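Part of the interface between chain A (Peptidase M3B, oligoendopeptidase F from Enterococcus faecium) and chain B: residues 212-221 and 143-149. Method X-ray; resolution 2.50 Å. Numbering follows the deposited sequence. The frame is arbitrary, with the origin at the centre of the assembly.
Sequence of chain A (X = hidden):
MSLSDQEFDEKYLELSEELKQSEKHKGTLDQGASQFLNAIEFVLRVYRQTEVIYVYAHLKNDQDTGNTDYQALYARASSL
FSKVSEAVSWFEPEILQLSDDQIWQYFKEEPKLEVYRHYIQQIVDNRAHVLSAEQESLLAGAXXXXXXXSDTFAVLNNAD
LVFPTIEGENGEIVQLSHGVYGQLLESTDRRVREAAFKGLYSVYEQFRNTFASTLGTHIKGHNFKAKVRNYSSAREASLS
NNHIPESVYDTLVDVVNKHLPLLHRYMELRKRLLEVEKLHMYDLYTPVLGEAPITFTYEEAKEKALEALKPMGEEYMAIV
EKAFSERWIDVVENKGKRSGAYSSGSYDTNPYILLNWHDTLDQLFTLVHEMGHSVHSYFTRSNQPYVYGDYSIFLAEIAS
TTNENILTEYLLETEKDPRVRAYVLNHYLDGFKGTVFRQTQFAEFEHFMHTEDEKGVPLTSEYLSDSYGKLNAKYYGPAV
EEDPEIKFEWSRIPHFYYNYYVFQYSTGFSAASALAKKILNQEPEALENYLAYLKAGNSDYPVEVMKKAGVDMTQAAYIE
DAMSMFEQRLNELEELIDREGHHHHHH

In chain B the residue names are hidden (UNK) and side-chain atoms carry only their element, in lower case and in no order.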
ATOM      1  N   ALA A 212       0.257   9.065  -5.437  1.00 40.69           N
ATOM      2  CA  ALA A 212      -0.118   8.403  -6.688  1.00 41.40           C
ATOM      3  C   ALA A 212      -0.002   6.894  -6.510  1.00 43.19           C
ATOM      4  O   ALA A 212      -0.844   6.130  -6.964  1.00 44.94           O
ATOM      5  CB  ALA A 212       0.780   8.858  -7.829  1.00 35.61           C
ATOM      6  N   SER A 213       1.072   6.487  -5.852  1.00 36.96           N
ATOM      7  CA  SER A 213       1.331   5.103  -5.559  1.00 42.60           C
ATOM      8  C   SER A 213       0.225   4.527  -4.670  1.00 41.24           C
ATOM      9  O   SER A 213      -0.339   3.484  -4.987  1.00 44.07           O
ATOM     10  CB  SER A 213       2.712   4.969  -4.896  1.00 40.51           C
ATOM     11  OG  SER A 213       2.980   3.624  -4.525  1.00 44.92           O
ATOM     12  N   THR A 214      -0.103   5.203  -3.573  1.00 38.39           N
ATOM     13  CA  THR A 214      -1.155   4.672  -2.661  1.00 43.90           C
ATOM     14  C   THR A 214      -2.518   4.646  -3.337  1.00 42.80           C
ATOM     15  O   THR A 214      -3.238   3.659  -3.245  1.00 48.05           O
ATOM     16  CB  THR A 214      -1.246   5.427  -1.297  1.00 39.67           C
ATOM     17  OG1 THR A 214      -1.341   6.846  -1.514  1.00 47.23           O
ATOM     18  CG2 THR A 214      -0.013   5.144  -0.445  1.00 32.38           C
ATOM     19  N   LEU A 215      -2.850   5.714  -4.060  1.00 45.84           N
ATOM     20  CA  LEU A 215      -4.168   5.812  -4.696  1.00 45.59           C
ATOM     21  C   LEU A 215      -4.261   4.878  -5.895  1.00 43.54           C
ATOM     22  O   LEU A 215      -5.232   4.143  -6.043  1.00 44.49           O
ATOM     23  CB  LEU A 215      -4.479   7.253  -5.098  1.00 42.15           C
ATOM     24  CG  LEU A 215      -5.828   7.500  -5.770  1.00 46.78           C
ATOM     25  CD1 LEU A 215      -7.010   6.945  -4.924  1.00 38.56           C
ATOM     26  CD2 LEU A 215      -6.004   8.982  -6.082  1.00 41.52           C
ATOM     27  N   GLY A 216      -3.231   4.905  -6.735  1.00 41.02           N
ATOM     28  CA  GLY A 216      -3.058   3.920  -7.804  1.00 33.71           C
ATOM     29  C   GLY A 216      -3.255   2.466  -7.384  1.00 44.25           C
ATOM     30  O   GLY A 216      -3.961   1.703  -8.054  1.00 46.13           O
ATOM     31  N   THR A 217      -2.644   2.070  -6.272  1.00 44.16           N
ATOM     32  CA  THR A 217      -2.827   0.709  -5.764  1.00 41.69           C
ATOM     33  C   THR A 217      -4.302   0.435  -5.424  1.00 50.39           C
ATOM     34  O   THR A 217      -4.851  -0.625  -5.743  1.00 45.77           O
ATOM     35  CB  THR A 217      -1.965   0.479  -4.529  1.00 50.76           C
ATOM     36  OG1 THR A 217      -0.586   0.719  -4.859  1.00 49.07           O
ATOM     37  CG2 THR A 217      -2.137  -0.943  -4.039  1.00 47.94           C
ATOM     38  N   HIS A 218      -4.936   1.416  -4.788  1.00 43.16           N
ATOM     39  CA  HIS A 218      -6.329   1.302  -4.366  1.00 42.65           C
ATOM     40  C   HIS A 218      -7.198   1.083  -5.583  1.00 38.84           C
ATOM     41  O   HIS A 218      -8.069   0.215  -5.588  1.00 47.80           O
ATOM     42  CB  HIS A 218      -6.787   2.591  -3.652  1.00 38.25           C
ATOM     43  CG  HIS A 218      -8.154   2.497  -3.067  1.00 43.50           C
ATOM     44  ND1 HIS A 218      -8.438   1.696  -1.977  1.00 51.74           N
ATOM     45  CD2 HIS A 218      -9.314   3.108  -3.403  1.00 46.19           C
ATOM     46  CE1 HIS A 218      -9.718   1.817  -1.670  1.00 48.28           C
ATOM     47  NE2 HIS A 218     -10.273   2.665  -2.519  1.00 50.22           N
ATOM     48  N   ILE A 219      -6.948   1.888  -6.614  1.00 43.74           N
ATOM     49  CA  ILE A 219      -7.681   1.805  -7.877  1.00 41.74           C
ATOM     50  C   ILE A 219      -7.456   0.466  -8.597  1.00 48.35           C
ATOM     51  O   ILE A 219      -8.412  -0.180  -9.034  1.00 49.06           O
ATOM     52  CB  ILE A 219      -7.340   3.012  -8.752  1.00 47.47           C
ATOM     53  CG1 ILE A 219      -8.115   4.232  -8.230  1.00 45.39           C
ATOM     54  CG2 ILE A 219      -7.659   2.746 -10.194  1.00 36.52           C
ATOM     55  CD1 ILE A 219      -7.519   5.501  -8.673  1.00 65.86           C
ATOM     56  N   LYS A 220      -6.200   0.030  -8.662  1.00 38.92           N
ATOM     57  CA  LYS A 220      -5.868  -1.295  -9.165  1.00 44.95           C
ATOM     58  C   LYS A 220      -6.661  -2.423  -8.499  1.00 43.16           C
ATOM     59  O   LYS A 220      -7.112  -3.346  -9.173  1.00 51.94           O
ATOM     60  CB  LYS A 220      -4.362  -1.563  -9.030  1.00 44.56           C
ATOM     61  CG  LYS A 220      -3.622  -1.281 -10.291  1.00 45.13           C
ATOM     62  CD  LYS A 220      -2.098  -1.353 -10.132  1.00 61.44           C
ATOM     63  CE  LYS A 220      -1.430  -0.620 -11.282  1.00 54.20           C
ATOM     64  NZ  LYS A 220      -2.243  -0.817 -12.546  1.00 48.59           N
ATOM     65  N   GLY A 221      -6.829  -2.353  -7.182  1.00 42.94           N
ATOM     66  CA  GLY A 221      -7.590  -3.384  -6.446  1.00 30.86           C
ATOM     67  C   GLY A 221      -9.054  -3.445  -6.840  1.00 44.42           C
ATOM     68  O   GLY A 221      -9.613  -4.544  -6.975  1.00 47.22           O
TER
ATOM     69  N   UNK B 143      -0.682 -10.031  -8.204  1.00 48.16           N
ATOM     70  CA  UNK B 143       0.757  -9.923  -7.930  1.00 41.57           C
ATOM     71  C   UNK B 143       1.206  -8.499  -7.668  1.00 50.49           C
ATOM     72  O   UNK B 143       1.950  -8.224  -6.724  1.00 49.75           O
ATOM     73  N   UNK B 144       0.721  -7.590  -8.502  1.00 40.86           N
ATOM     74  CA  UNK B 144       1.033  -6.169  -8.408  1.00 54.99           C
ATOM     75  C   UNK B 144       0.480  -5.603  -7.096  1.00 53.04           C
ATOM     76  O   UNK B 144       1.137  -4.809  -6.433  1.00 59.03           O
ATOM     77  c   UNK B 144       0.641  -4.050 -11.632  1.00 62.19           C
ATOM     78  o   UNK B 144      -0.049  -4.915 -12.196  1.00 54.48           O
ATOM     79  o   UNK B 144       0.884  -2.940 -12.147  1.00 70.37           O
ATOM     80  c   UNK B 144       0.400  -5.455  -9.605  1.00 46.91           C
ATOM     81  c   UNK B 144       1.200  -4.382 -10.264  1.00 60.96           C
ATOM     82  N   UNK B 145      -0.731  -6.007  -6.717  1.00 44.93           N
ATOM     83  CA  UNK B 145      -1.282  -5.560  -5.438  1.00 43.05           C
ATOM     84  C   UNK B 145      -0.397  -6.028  -4.265  1.00 50.78           C
ATOM     85  O   UNK B 145      -0.168  -5.280  -3.321  1.00 40.59           O
ATOM     86  c   UNK B 145      -3.629  -4.273  -6.769  1.00 53.03           C
ATOM     87  c   UNK B 145      -2.734  -6.047  -5.212  1.00 55.99           C
ATOM     88  c   UNK B 145      -3.279  -5.508  -3.888  1.00 42.34           C
ATOM     89  c   UNK B 145      -3.635  -5.708  -6.408  1.00 49.15           C
ATOM     90  N   UNK B 146       0.117  -7.254  -4.327  1.00 48.22           N
ATOM     91  CA  UNK B 146       0.968  -7.774  -3.238  1.00 45.97           C
ATOM     92  C   UNK B 146       2.303  -7.063  -3.048  1.00 48.32           C
ATOM     93  O   UNK B 146       2.828  -7.023  -1.940  1.00 52.17           O
ATOM     94  c   UNK B 146       0.071 -10.142  -2.954  1.00 56.16           C
ATOM     95  c   UNK B 146       1.224  -9.283  -3.398  1.00 58.73           C
ATOM     96  c   UNK B 146      -0.182 -10.337  -1.610  1.00 52.35           C
ATOM     97  c   UNK B 146      -0.760 -10.744  -3.882  1.00 63.36           C
ATOM     98  c   UNK B 146      -1.825 -11.528  -3.479  1.00 68.75           C
ATOM     99  c   UNK B 146      -1.247 -11.121  -1.195  1.00 69.47           C
ATOM    100  c   UNK B 146      -2.072 -11.716  -2.132  1.00 66.95           C
ATOM    101  N   UNK B 147       2.893  -6.503  -4.096  1.00 44.41           N
ATOM    102  CA  UNK B 147       4.150  -5.803  -3.825  1.00 59.89           C
ATOM    103  C   UNK B 147       4.081  -4.300  -4.040  1.00 42.46           C
ATOM    104  O   UNK B 147       5.101  -3.625  -4.130  1.00 47.13           O
ATOM    105  c   UNK B 147       4.927  -6.977  -5.875  1.00 75.03           C
ATOM    106  o   UNK B 147       4.226  -6.230  -6.584  1.00 88.03           O
ATOM    107  c   UNK B 147       5.322  -6.452  -4.551  1.00 72.25           C
ATOM    108  o   UNK B 147       5.276  -8.131  -6.183  1.00 68.22           O
ATOM    109  N   UNK B 148       2.852  -3.793  -4.043  1.00 36.42           N
ATOM    110  CA  UNK B 148       2.572  -2.375  -4.155  1.00 40.80           C
ATOM    111  C   UNK B 148       3.297  -1.600  -3.069  1.00 49.45           C
ATOM    112  O   UNK B 148       3.898  -0.550  -3.332  1.00 52.10           O
ATOM    113  c   UNK B 148       1.060  -2.135  -4.035  1.00 43.61           C
ATOM    114  N   UNK B 149       3.233  -2.108  -1.844  1.00 36.09           N
ATOM    115  CA  UNK B 149       3.858  -1.411  -0.708  1.00 52.48           C
ATOM    116  C   UNK B 149       5.388  -1.323  -0.838  1.00 50.65           C
ATOM    117  O   UNK B 149       5.982  -0.344  -0.401  1.00 50.39           O
ATOM    118  o   UNK B 149       4.044  -3.273   0.850  1.00 58.42           O
ATOM    119  c   UNK B 149       3.437  -2.012   0.643  1.00 39.19           C
TER

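Position 143 of chain B has backbone atoms and nothing beyond CA, so it is glycine, Gly B143. It makes no contact with this stretch of chain A.

Position 144 carries three carbons in an unbranched run, the third bearing two oxygens. Its CA-to-CB bond points toward chain A, and one carboxylate oxygen lies 3.4 Å from CE of Lys A220 and 3.8 Å from NZ of the same residue. A carboxylate on a two-carbon stem is glutamate, Glu B144. The approach of its OE2 to NZ is a long salt bridge: the charges attract, but no hydrogen bond joins them, and NZ finds a hydrogen-bonding partner elsewhere in the structure. The two-carbon stem carries the carboxylate to within salt-bridge range of the lysine, though at the long end.

At position 145 there are four carbons, forked at the first, with one arm two carbons long. The CA-to-CB bond points sideways, yet the end carbon of the longer arm lies 3.6 Å from CB of Lys A220, 3.8 Å from N of Gly A221 and 4.0 Å from O of Thr A217. This is isoleucine, Ile B145. Its CD1 packs against the backbone of Gly A221; an ideal CB there would lie 4.4 Å from CD1 of Ile B145 without a clash, so the contact does not by itself require glycine.

Position 146 shows one carbon followed by a six-carbon ring without a hydroxyl, hence phenylalanine. Phe B146 is buried, but its side chain lies out of reach of this stretch.

Position 147 has two carbons, the second with two oxygens: aspartate. Asp B147 does not reach this stretch of chain A.

Position 148 has a single side-chain carbon, CB, which points toward chain A and lies 3.4 Å from OG1 of Thr A217. It is alanine. CA of Ala B148 is 6.4 Å from CA of Thr A217, the nearest such pair across the stretches, and a lone methyl fits the narrow gap. The threonine hydroxyl is not left wanting, since OG1 of Thr A217 donates to O of Ser A213, 2.8 Å away in its own helix.

Position 149 bears one carbon and one oxygen, the mark of serine. Ser B149 points away from chain A, and its hydroxyl is hydrogen-bonded elsewhere in the structure.

The two helices run nearly antiparallel, at 157°, with axes 9.9 Å apart at closest approach. No hydrogen bond crosses between the two stretches. The single methyl of Ala B148 packs against Thr A217 where the backbones are nearest, Ile B145 fills the space beside Lys A220 and Gly A221, and the long salt bridge adds electrostatic attraction to a modest 280 Å² of buried surface.

Chain B, residues 143-149: GEIFDAS
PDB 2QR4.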